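Local coordinates for toxin secretion ATP-binding protein (Vibrio parahaemolyticus RIMD 2210633, PDB 3B79) that probably forms part of an ABC-type exporter that couples ATP hydrolysis to transport, this chain being its N-terminal peptidase C39-like domain, at residues V96-L99 and E100-M103. Residues are numbered along the deposited sequence; the frame is centred on the assembly and turned at random.
Sequences VTTL and ESGM
T98 and S101 bond to each other twice in a local turn contact where strand 93-97 gives way to the loop leading to strand 106-109. Each side-chain hydroxyl accepts the other residue's backbone N-H: T98 N reaches S101 OG at 2.9 Å, nearly straight at 167°, and S101 N reaches T98 OG1 at 3.0 Å. This is the reciprocal pattern of a capping box, here on a single helical turn rather than a regular helix. That turn, through L99, E100 and S101, is closed by G102 N to T98 O at 2.9 Å; G102 then turns the chain out at positive phi (79°), a conformation easily reached without a side chain.

Short hydroxyl side chains suit both places. A chi1 of 68° sets T98 OG1 where it can accept S101 N-H and also donate to E100 OE1, 3.0 Å away on the anti side of the carboxylate; a bend at chi2 brings OE1 back to it. S101 OG donates a hydrogen bond to V104 O. T97 CG2 lies 3.2 Å from G102 O, while T97 OG1 is hydrogen-bonded to N85 ND2. Both central hydroxyls thus act as donor and acceptor at once, which should fix their rotation and stiffen the bend.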
loop_
_atom_site.group_PDB
_atom_site.type_symbol
_atom_site.label_atom_id
_atom_site.label_comp_id
_atom_site.label_asym_id
_atom_site.label_seq_id
_atom_site.Cartn_x
_atom_site.Cartn_y
_atom_site.Cartn_z
ATOM N N VAL A 96 -6.102 4.795 -6.916
ATOM C CA VAL A 96 -4.953 4.569 -6.045
ATOM C C VAL A 96 -4.896 5.615 -4.944
ATOM O O VAL A 96 -5.456 6.718 -5.099
ATOM C CB VAL A 96 -3.600 4.598 -6.831
ATOM C CG1 VAL A 96 -3.538 3.424 -7.791
ATOM C CG2 VAL A 96 -3.441 5.935 -7.557
ATOM N N THR A 97 -4.217 5.318 -3.839
ATOM C CA THR A 97 -3.994 6.318 -2.810
ATOM C C THR A 97 -2.495 6.451 -2.712
ATOM O O THR A 97 -1.790 5.470 -2.432
ATOM C CB THR A 97 -4.637 5.909 -1.481
ATOM O OG1 THR A 97 -6.003 5.566 -1.709
ATOM C CG2 THR A 97 -4.618 7.022 -0.455
ATOM N N THR A 98 -1.995 7.662 -2.949
ATOM C CA THR A 98 -0.555 7.871 -3.070
ATOM C C THR A 98 -0.042 8.753 -1.949
ATOM O O THR A 98 -0.809 9.377 -1.213
ATOM C CB THR A 98 -0.202 8.524 -4.411
ATOM O OG1 THR A 98 -0.708 9.877 -4.421
ATOM C CG2 THR A 98 -0.807 7.738 -5.584
ATOM N N LEU A 99 1.295 8.871 -1.828
ATOM C CA LEU A 99 1.818 9.751 -0.824
ATOM C C LEU A 99 1.326 11.199 -1.031
ATOM O O LEU A 99 1.015 11.898 -0.048
ATOM C CB LEU A 99 3.345 9.714 -0.892
ATOM C CG LEU A 99 4.082 10.331 0.282
ATOM C CD1 LEU A 99 3.709 9.698 1.615
ATOM C CD2 LEU A 99 5.612 10.186 0.058
ATOM N N GLU A 100 1.205 11.613 -2.298
ATOM C CA GLU A 100 0.740 12.986 -2.576
ATOM C C GLU A 100 -0.744 13.158 -2.326
ATOM O O GLU A 100 -1.153 14.219 -1.843
ATOM C CB GLU A 100 1.042 13.357 -4.028
ATOM C CG GLU A 100 2.506 13.229 -4.389
ATOM C CD GLU A 100 2.854 11.884 -5.078
ATOM O OE1 GLU A 100 2.123 10.888 -4.919
ATOM O OE2 GLU A 100 3.870 11.844 -5.794
ATOM N N SER A 101 -1.550 12.128 -2.600
ATOM C CA SER A 101 -3.006 12.238 -2.376
ATOM C C SER A 101 -3.350 12.070 -0.902
ATOM O O SER A 101 -4.470 12.384 -0.478
ATOM C CB SER A 101 -3.812 11.289 -3.276
ATOM O OG SER A 101 -3.824 9.947 -2.801
ATOM N N GLY A 102 -2.411 11.522 -0.125
ATOM C CA GLY A 102 -2.555 11.401 1.315
ATOM C C GLY A 102 -3.439 10.221 1.676
ATOM O O GLY A 102 -3.039 9.066 1.517
HETATM N N MSE A 103 -4.660 10.528 2.127
HETATM C CA MSE A 103 -5.656 9.554 2.457
HETATM C C MSE A 103 -6.804 9.520 1.451
HETATM O O MSE A 103 -7.744 8.756 1.658
HETATM C CB MSE A 103 -6.221 9.849 3.861
HETATM C CG MSE A 103 -5.212 9.720 5.004
HETATM SE SE MSE A 103 -4.636 7.842 5.268
HETATM C CE MSE A 103 -2.786 8.040 4.816
#